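PDB 2GFI: phytase from Debaryomyces castellii, which catalyses the hydrolytic release of phosphate from phytate (inositol hexakisphosphate), as a 3-phytase of the histidine acid phosphatase family. Local coordinates for residues K3-G8 and M271-T276; T53-Q58 and R145-E150; T232-R237 and D250-L255. All coordinates share one frame; numbering follows the deposited sequence.

Interaction 1 of 3, residues K3-G8 and M271-T276; sequences KLINNG and MCDIFT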
loop_
_atom_site.group_PDB
_atom_site.type_symbol
_atom_site.label_atom_id
_atom_site.label_comp_id
_atom_site.label_asym_id
_atom_site.label_seq_id
_atom_site.Cartn_x
_atom_site.Cartn_y
_atom_site.Cartn_z
ATOM N N LYS A 3 -18.137 4.278 1.050
ATOM C CA LYS A 3 -16.721 4.490 0.780
ATOM C C LYS A 3 -16.069 3.202 0.330
ATOM O O LYS A 3 -14.982 3.230 -0.207
ATOM C CB LYS A 3 -16.039 5.174 1.982
ATOM C CG LYS A 3 -17.048 5.892 2.902
ATOM C CD LYS A 3 -16.715 7.369 3.193
ATOM C CE LYS A 3 -16.790 8.331 1.970
ATOM N NZ LYS A 3 -15.438 8.800 1.363
ATOM N N LEU A 4 -16.787 2.080 0.474
ATOM C CA LEU A 4 -16.348 0.776 -0.052
ATOM C C LEU A 4 -16.509 0.638 -1.557
ATOM O O LEU A 4 -15.995 -0.292 -2.169
ATOM C CB LEU A 4 -17.097 -0.357 0.636
ATOM C CG LEU A 4 -16.768 -0.597 2.105
ATOM C CD1 LEU A 4 -17.569 -1.741 2.648
ATOM C CD2 LEU A 4 -15.295 -0.838 2.309
ATOM N N ILE A 5 -17.216 1.578 -2.165
ATOM C CA ILE A 5 -17.521 1.488 -3.584
ATOM C C ILE A 5 -16.698 2.518 -4.314
ATOM O O ILE A 5 -16.661 3.682 -3.931
ATOM C CB ILE A 5 -19.034 1.715 -3.778
ATOM C CG1 ILE A 5 -19.797 0.478 -3.236
ATOM C CG2 ILE A 5 -19.378 1.963 -5.260
ATOM C CD1 ILE A 5 -21.324 0.738 -2.954
ATOM N N ASN A 6 -15.983 2.083 -5.336
ATOM C CA ASN A 6 -15.225 3.030 -6.165
ATOM C C ASN A 6 -14.287 3.845 -5.309
ATOM O O ASN A 6 -14.165 5.066 -5.470
ATOM C CB ASN A 6 -16.177 3.977 -6.927
ATOM C CG ASN A 6 -16.984 3.255 -7.962
ATOM O OD1 ASN A 6 -16.514 2.292 -8.546
ATOM N ND2 ASN A 6 -18.196 3.703 -8.192
ATOM N N ASN A 7 -13.604 3.183 -4.394
ATOM C CA ASN A 7 -12.732 3.955 -3.559
ATOM C C ASN A 7 -11.295 3.873 -4.034
ATOM O O ASN A 7 -10.410 4.373 -3.384
ATOM C CB ASN A 7 -12.914 3.570 -2.090
ATOM C CG ASN A 7 -12.280 2.275 -1.756
ATOM O OD1 ASN A 7 -12.200 1.351 -2.584
ATOM N ND2 ASN A 7 -11.811 2.183 -0.533
ATOM N N GLY A 8 -11.094 3.273 -5.205
ATOM C CA GLY A 8 -9.773 3.162 -5.802
ATOM C C GLY A 8 -9.822 2.876 -7.287
ATOM O O GLY A 8 -10.894 2.913 -7.933
ATOM N N MET A 271 -20.235 4.521 -13.446
ATOM C CA MET A 271 -20.286 4.007 -14.802
ATOM C C MET A 271 -19.103 3.077 -15.049
ATOM O O MET A 271 -19.186 2.152 -15.883
ATOM C CB MET A 271 -20.281 5.202 -15.767
ATOM C CG MET A 271 -20.691 4.882 -17.152
ATOM S SD MET A 271 -22.388 4.348 -17.278
ATOM C CE MET A 271 -23.295 5.920 -17.256
ATOM N N CYS A 272 -18.009 3.315 -14.305
ATOM C CA CYS A 272 -16.851 2.401 -14.310
ATOM C C CYS A 272 -17.207 1.014 -13.775
ATOM O O CYS A 272 -16.469 0.034 -14.054
ATOM C CB CYS A 272 -15.696 2.938 -13.481
ATOM S SG CYS A 272 -14.982 4.398 -14.218
ATOM N N ASP A 273 -18.302 0.935 -13.016
ATOM C CA ASP A 273 -18.661 -0.360 -12.390
ATOM C C ASP A 273 -19.424 -1.311 -13.247
ATOM O O ASP A 273 -19.733 -2.397 -12.801
ATOM C CB ASP A 273 -19.471 -0.134 -11.145
ATOM C CG ASP A 273 -18.775 0.742 -10.208
ATOM O OD1 ASP A 273 -17.511 0.744 -10.240
ATOM O OD2 ASP A 273 -19.386 1.472 -9.424
ATOM N N ILE A 274 -19.737 -0.916 -14.467
ATOM C CA ILE A 274 -20.664 -1.727 -15.282
ATOM C C ILE A 274 -19.917 -2.691 -16.193
ATOM O O ILE A 274 -20.523 -3.530 -16.852
ATOM C CB ILE A 274 -21.589 -0.798 -16.098
ATOM C CG1 ILE A 274 -20.812 -0.125 -17.229
ATOM C CG2 ILE A 274 -22.284 0.216 -15.163
ATOM C CD1 ILE A 274 -21.707 0.657 -18.220
ATOM N N PHE A 275 -18.588 -2.581 -16.222
ATOM C CA PHE A 275 -17.807 -3.440 -17.131
ATOM C C PHE A 275 -16.948 -4.455 -16.395
ATOM O O PHE A 275 -16.492 -4.203 -15.253
ATOM C CB PHE A 275 -16.945 -2.586 -18.081
ATOM C CG PHE A 275 -17.748 -1.770 -19.042
ATOM C CD1 PHE A 275 -18.610 -2.402 -19.950
ATOM C CD2 PHE A 275 -17.671 -0.384 -19.035
ATOM C CE1 PHE A 275 -19.356 -1.681 -20.838
ATOM C CE2 PHE A 275 -18.431 0.357 -19.931
ATOM C CZ PHE A 275 -19.264 -0.294 -20.836
ATOM N N THR A 276 -16.720 -5.580 -17.058
ATOM C CA THR A 276 -15.790 -6.583 -16.575
ATOM C C THR A 276 -14.405 -6.204 -17.027
ATOM O O THR A 276 -14.266 -5.466 -17.992
ATOM C CB THR A 276 -16.132 -7.975 -17.113
ATOM O OG1 THR A 276 -16.009 -7.989 -18.544
ATOM C CG2 THR A 276 -17.605 -8.365 -16.781
#
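The amide of Asn6 and the carboxylate of Asp273 come from opposite directions with their planes nearly coplanar, 23° apart. Asn6 ND2 donates to Asp273 OD2 at 2.8 Å, reaching it on the syn side of the carboxylate. The bond is rather bent, with an N-H...O angle of 141°. In both residues CG stands anti to the carbonyl carbon (chi1 -67° in Asn6), which aims the two polar groups across the gap. Beside this pair, Ile5 CG2 lies 4.2 Å from Asp273 OD2, a loose methyl-to-carboxylate contact. The other flat group, the Phe275 ring, has Ile274 CG1 over its centre, 3.6 Å above one face, and also stacks with Phe256. Asparagine suits position 6 twice over, since its amide can donate to an acid and it readily accepts the left-handed backbone found here. With an alanine here, the buried Asp273 would probably lose this N-H mate and a gap would open between arm and loop. Backbone bonds from Leu4 and Asn6 tie the same N-terminal arm to the second subunit. The receiving loop is anchored by the Cys272-Cys259 disulfide, and at its far end Thr276 N-caps helix 277-295, its own N being bonded to Glu279. The whole is an N-terminal arm docked, beside a subunit interface, on a disulfide-braced interhelical loop.

Interaction 2 of 3, residues T53-Q58 and R145-E150; sequences TDIPDQ and RTKYGE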
loop_
_atom_site.group_PDB
_atom_site.type_symbol
_atom_site.label_atom_id
_atom_site.label_comp_id
_atom_site.label_asym_id
_atom_site.label_seq_id
_atom_site.Cartn_x
_atom_site.Cartn_y
_atom_site.Cartn_z
ATOM N N THR A 53 15.136 6.391 -11.667
ATOM C CA THR A 53 14.888 7.575 -12.496
ATOM C C THR A 53 15.801 8.678 -12.034
ATOM O O THR A 53 15.947 9.665 -12.747
ATOM C CB THR A 53 13.432 8.045 -12.438
ATOM O OG1 THR A 53 13.031 8.217 -11.067
ATOM C CG2 THR A 53 12.506 6.980 -12.998
ATOM N N ASP A 54 16.379 8.508 -10.834
ATOM C CA ASP A 54 17.479 9.342 -10.353
ATOM C C ASP A 54 18.565 9.531 -11.397
ATOM O O ASP A 54 18.879 8.614 -12.156
ATOM C CB ASP A 54 18.208 8.657 -9.209
ATOM C CG ASP A 54 17.415 8.607 -7.933
ATOM O OD1 ASP A 54 16.175 8.676 -7.950
ATOM O OD2 ASP A 54 17.986 8.479 -6.842
ATOM N N ILE A 55 19.202 10.700 -11.387
ATOM C CA ILE A 55 20.416 10.850 -12.200
ATOM C C ILE A 55 21.456 9.946 -11.594
ATOM O O ILE A 55 21.619 9.949 -10.377
ATOM C CB ILE A 55 20.863 12.311 -12.261
ATOM C CG1 ILE A 55 19.644 13.169 -12.647
ATOM C CG2 ILE A 55 22.058 12.492 -13.308
ATOM C CD1 ILE A 55 18.979 12.739 -14.026
ATOM N N PRO A 56 22.121 9.123 -12.412
ATOM C CA PRO A 56 23.085 8.198 -11.878
ATOM C C PRO A 56 24.176 8.933 -11.114
ATOM O O PRO A 56 24.559 10.031 -11.492
ATOM C CB PRO A 56 23.652 7.530 -13.144
ATOM C CG PRO A 56 22.559 7.675 -14.123
ATOM C CD PRO A 56 22.016 9.002 -13.875
ATOM N N ASP A 57 24.643 8.318 -10.034
ATOM C CA ASP A 57 25.861 8.737 -9.339
ATOM C C ASP A 57 27.015 8.991 -10.286
ATOM O O ASP A 57 27.241 8.209 -11.215
ATOM C CB ASP A 57 26.270 7.664 -8.315
ATOM C CG ASP A 57 25.230 7.479 -7.227
ATOM O OD1 ASP A 57 24.301 8.337 -7.113
ATOM O OD2 ASP A 57 25.252 6.491 -6.435
ATOM N N GLN A 58 27.740 10.080 -10.042
ATOM C CA GLN A 58 28.869 10.485 -10.907
ATOM C C GLN A 58 28.373 11.067 -12.227
ATOM O O GLN A 58 29.143 11.184 -13.182
ATOM C CB GLN A 58 29.841 9.306 -11.221
ATOM C CG GLN A 58 30.256 8.390 -10.026
ATOM C CD GLN A 58 31.117 9.106 -8.998
ATOM O OE1 GLN A 58 30.632 9.460 -7.899
ATOM N NE2 GLN A 58 32.404 9.333 -9.347
ATOM N N ARG A 145 10.844 20.777 -10.634
ATOM C CA ARG A 145 11.812 21.687 -10.056
ATOM C C ARG A 145 12.699 20.949 -9.082
ATOM O O ARG A 145 13.907 21.120 -9.118
ATOM C CB ARG A 145 11.169 22.885 -9.359
ATOM C CG ARG A 145 12.202 23.722 -8.570
ATOM C CD ARG A 145 13.309 24.447 -9.390
ATOM N NE ARG A 145 12.697 25.692 -9.672
ATOM C CZ ARG A 145 12.968 26.867 -9.175
ATOM N NH1 ARG A 145 14.030 27.131 -8.429
ATOM N NH2 ARG A 145 12.140 27.809 -9.516
ATOM N N THR A 146 12.102 20.138 -8.208
ATOM C CA THR A 146 12.889 19.370 -7.234
ATOM C C THR A 146 13.973 18.527 -7.904
ATOM O O THR A 146 15.077 18.526 -7.448
ATOM C CB THR A 146 12.007 18.472 -6.349
ATOM O OG1 THR A 146 11.191 19.280 -5.519
ATOM C CG2 THR A 146 12.869 17.764 -5.326
ATOM N N LYS A 147 13.648 17.842 -9.000
ATOM C CA LYS A 147 14.600 17.018 -9.722
ATOM C C LYS A 147 15.625 17.780 -10.563
ATOM O O LYS A 147 16.830 17.455 -10.554
ATOM C CB LYS A 147 13.867 16.015 -10.626
ATOM C CG LYS A 147 14.825 14.929 -11.116
ATOM C CD LYS A 147 14.161 13.772 -11.839
ATOM C CE LYS A 147 15.214 12.790 -12.378
ATOM N NZ LYS A 147 14.588 11.699 -13.212
ATOM N N TYR A 148 15.131 18.759 -11.321
ATOM C CA TYR A 148 15.915 19.367 -12.400
ATOM C C TYR A 148 16.358 20.790 -12.154
ATOM O O TYR A 148 17.092 21.336 -12.951
ATOM C CB TYR A 148 15.153 19.320 -13.719
ATOM C CG TYR A 148 14.843 17.914 -14.179
ATOM C CD1 TYR A 148 15.849 17.085 -14.677
ATOM C CD2 TYR A 148 13.531 17.410 -14.122
ATOM C CE1 TYR A 148 15.554 15.788 -15.105
ATOM C CE2 TYR A 148 13.228 16.143 -14.559
ATOM C CZ TYR A 148 14.238 15.324 -15.037
ATOM O OH TYR A 148 13.937 14.044 -15.461
ATOM N N GLY A 149 15.898 21.373 -11.057
ATOM C CA GLY A 149 16.099 22.779 -10.759
ATOM C C GLY A 149 17.547 23.254 -10.617
ATOM O O GLY A 149 17.793 24.450 -10.716
ATOM N N GLU A 150 18.499 22.351 -10.376
ATOM C CA GLU A 150 19.913 22.742 -10.361
ATOM C C GLU A 150 20.295 23.310 -11.731
ATOM O O GLU A 150 21.265 24.065 -11.844
ATOM C CB GLU A 150 20.827 21.556 -10.047
ATOM C CG GLU A 150 20.967 20.565 -11.196
ATOM C CD GLU A 150 21.523 19.235 -10.729
ATOM O OE1 GLU A 150 20.896 18.581 -9.865
ATOM O OE2 GLU A 150 22.611 18.858 -11.205
#
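Lys147 reaches from the last part of helix 133-148 to the backbone of Thr53 in the 53-58 loop. Arg145 comes first along the helical segment: its carbonyl O receives Gly149 N at 2.8 Å, while its side chain and that of Thr146 pack on Pro124 of the third subunit. Lys147 then does most of the work. With CG anti to the backbone N (chi1 -166°) and every later torsion extended, the chain spans the gap at nearly full length. NZ donates to Thr53 O in a hydrogen bond modelled very short, 2.5 Å, so its exact length is doubtful. Farther back, Lys147 CE brushes Ile55 CD1 at 4.1 Å, the two side chains crossing at a slant. A long aliphatic stem with a charged tip is well suited to this double role, apolar beside Ile55 and ionic at its end. Tyr148 offers a ring face to Lys147 CG, which sits 3.9 Å above the ring centre. Its OH is hydrogen-bonded to Glu378, the same residue that makes a salt bridge with Lys147 NZ, and one carboxylate thus serves both neighbours. Ile55 and Tyr148 both bear on strands 59-69 and 374-382, placing this part of the helix and the 53-58 loop together against the central sheet.

Interaction 3 of 3, residues T232-R237 and D250-L255; sequences TKALNR and DDVSNL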
loop_
_atom_site.group_PDB
_atom_site.type_symbol
_atom_site.label_atom_id
_atom_site.label_comp_id
_atom_site.label_asym_id
_atom_site.label_seq_id
_atom_site.Cartn_x
_atom_site.Cartn_y
_atom_site.Cartn_z
ATOM N N THR A 232 -21.619 -6.131 -27.608
ATOM C CA THR A 232 -22.889 -6.814 -27.681
ATOM C C THR A 232 -23.160 -7.588 -26.410
ATOM O O THR A 232 -24.281 -7.550 -25.881
ATOM C CB THR A 232 -22.871 -7.732 -28.853
ATOM O OG1 THR A 232 -22.597 -6.947 -30.019
ATOM C CG2 THR A 232 -24.270 -8.317 -29.094
ATOM N N LYS A 233 -22.134 -8.265 -25.898
ATOM C CA LYS A 233 -22.309 -9.041 -24.692
ATOM C C LYS A 233 -22.590 -8.118 -23.531
ATOM O O LYS A 233 -23.456 -8.414 -22.715
ATOM C CB LYS A 233 -21.093 -9.921 -24.393
ATOM C CG LYS A 233 -20.830 -10.997 -25.456
ATOM C CD LYS A 233 -19.496 -11.692 -25.202
ATOM C CE LYS A 233 -19.462 -13.076 -25.817
ATOM N NZ LYS A 233 -19.184 -12.966 -27.283
ATOM N N ALA A 234 -21.883 -6.992 -23.467
ATOM C CA ALA A 234 -22.086 -6.072 -22.354
ATOM C C ALA A 234 -23.535 -5.569 -22.428
ATOM O O ALA A 234 -24.275 -5.701 -21.464
ATOM C CB ALA A 234 -21.089 -4.936 -22.404
ATOM N N LEU A 235 -23.938 -5.075 -23.606
ATOM C CA LEU A 235 -25.298 -4.633 -23.874
ATOM C C LEU A 235 -26.351 -5.671 -23.503
ATOM O O LEU A 235 -27.306 -5.367 -22.802
ATOM C CB LEU A 235 -25.440 -4.236 -25.351
ATOM C CG LEU A 235 -26.751 -3.554 -25.758
ATOM C CD1 LEU A 235 -27.037 -2.291 -24.903
ATOM C CD2 LEU A 235 -26.710 -3.214 -27.207
ATOM N N ASN A 236 -26.169 -6.901 -23.956
ATOM C CA ASN A 236 -27.123 -7.959 -23.619
ATOM C C ASN A 236 -27.200 -8.162 -22.145
ATOM O O ASN A 236 -28.269 -8.470 -21.638
ATOM C CB ASN A 236 -26.785 -9.288 -24.306
ATOM C CG ASN A 236 -26.947 -9.215 -25.779
ATOM O OD1 ASN A 236 -27.652 -8.358 -26.278
ATOM N ND2 ASN A 236 -26.281 -10.094 -26.496
ATOM N N ARG A 237 -26.088 -7.983 -21.438
ATOM C CA ARG A 237 -26.131 -8.088 -19.977
ATOM C C ARG A 237 -26.984 -6.978 -19.365
ATOM O O ARG A 237 -27.746 -7.196 -18.416
ATOM C CB ARG A 237 -24.730 -8.100 -19.381
ATOM C CG ARG A 237 -24.679 -8.430 -17.906
ATOM C CD ARG A 237 -23.219 -8.608 -17.388
ATOM N NE ARG A 237 -22.429 -7.377 -17.506
ATOM C CZ ARG A 237 -21.431 -7.146 -18.360
ATOM N NH1 ARG A 237 -21.013 -8.082 -19.228
ATOM N NH2 ARG A 237 -20.824 -5.946 -18.336
ATOM N N ASP A 250 -22.625 1.148 -29.770
ATOM C CA ASP A 250 -22.034 2.479 -29.835
ATOM C C ASP A 250 -22.157 3.247 -28.534
ATOM O O ASP A 250 -21.207 3.881 -28.122
ATOM C CB ASP A 250 -22.705 3.332 -30.949
ATOM C CG ASP A 250 -22.055 4.746 -31.111
ATOM O OD1 ASP A 250 -20.797 4.770 -31.326
ATOM O OD2 ASP A 250 -22.706 5.879 -31.071
ATOM N N ASP A 251 -23.346 3.244 -27.943
ATOM C CA ASP A 251 -23.590 3.835 -26.630
ATOM C C ASP A 251 -22.706 3.225 -25.548
ATOM O O ASP A 251 -22.039 3.945 -24.822
ATOM C CB ASP A 251 -25.064 3.673 -26.252
ATOM C CG ASP A 251 -25.989 4.443 -27.201
ATOM O OD1 ASP A 251 -25.503 5.393 -27.880
ATOM O OD2 ASP A 251 -27.194 4.167 -27.349
ATOM N N VAL A 252 -22.721 1.896 -25.478
ATOM C CA VAL A 252 -21.944 1.113 -24.552
ATOM C C VAL A 252 -20.456 1.446 -24.739
ATOM O O VAL A 252 -19.760 1.688 -23.781
ATOM C CB VAL A 252 -22.202 -0.396 -24.731
ATOM C CG1 VAL A 252 -21.296 -1.221 -23.795
ATOM C CG2 VAL A 252 -23.681 -0.734 -24.486
ATOM N N SER A 253 -20.000 1.501 -25.969
ATOM C CA SER A 253 -18.633 1.861 -26.246
ATOM C C SER A 253 -18.255 3.238 -25.680
ATOM O O SER A 253 -17.160 3.426 -25.199
ATOM C CB SER A 253 -18.418 1.863 -27.733
ATOM O OG SER A 253 -17.048 2.090 -27.981
ATOM N N ASN A 254 -19.195 4.177 -25.722
ATOM C CA ASN A 254 -19.033 5.513 -25.174
ATOM C C ASN A 254 -19.084 5.558 -23.662
ATOM O O ASN A 254 -18.631 6.499 -23.021
ATOM C CB ASN A 254 -20.110 6.420 -25.780
ATOM C CG ASN A 254 -19.765 6.834 -27.186
ATOM O OD1 ASN A 254 -20.637 7.021 -28.043
ATOM N ND2 ASN A 254 -18.479 6.968 -27.439
ATOM N N LEU A 255 -19.584 4.504 -23.061
ATOM C CA LEU A 255 -19.712 4.513 -21.630
ATOM C C LEU A 255 -18.349 4.272 -20.984
ATOM O O LEU A 255 -18.141 4.616 -19.820
ATOM C CB LEU A 255 -20.767 3.501 -21.184
ATOM C CG LEU A 255 -22.214 3.832 -21.480
ATOM C CD1 LEU A 255 -23.153 2.695 -20.918
ATOM C CD2 LEU A 255 -22.534 5.179 -20.874
#
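Apolar packing is the whole of the direct contact between 232-237 and 250-255, and Val252 is its hub. One methyl, CG1, meets Ala234 CB at 4.0 Å. The other, CG2, touches Leu235 twice: CD1 at 3.7 Å and CB at 4.0 Å. Val252 carries CG1 anti to its backbone N, a rotamer (chi1 176°) that puts CG1 beside Ala234 and CG2 beside Leu235. Each residue type fits. Alanine keeps the surface low enough for a close approach, with the CA atoms of Leu235 and Val252 6.7 Å apart; beta-branched valine offers two methyls near its own backbone; and leucine leans across obliquely to add its longer branch.

Hydrogen bonds do not cross between the two segments. Polar interactions sit around them instead: Thr232 bonds to Glu249, a polar tie between helices 229-241 and 249-266, Asp251 pairs with Lys89, and Arg237 is held by Glu100 and Glu279. Within the helices the usual backbone bonds run, as in Asn236 N to Thr232 O at 2.8 Å.

Phe275 and Leu231 close further on Val252. Between these two segments the fit therefore rests on shape, which probably tolerates small shifts better than a directional bond would.

Interactions 1 and 3 belong to one neighbourhood, with centres about 17 Å apart. The 271-276 loop links them directly: Phe275 CE1 packs 3.6 Å from Val252 CG1, and Ile274 O is probably hydrogen-bonded to Arg237 NH2 at 2.9 Å. The docked arm of interaction 1 therefore rests on a loop that is itself seated on the helix pair of interaction 3. Interaction 2 stands apart, its centre about 38 Å from that of interaction 1 and 47 Å from that of interaction 3, across the chain's centre from the latter. All three lie away from the predicted catalytic residues His70 and Asp333, although 53-58 leads into strand 59-69, which ends just before His70.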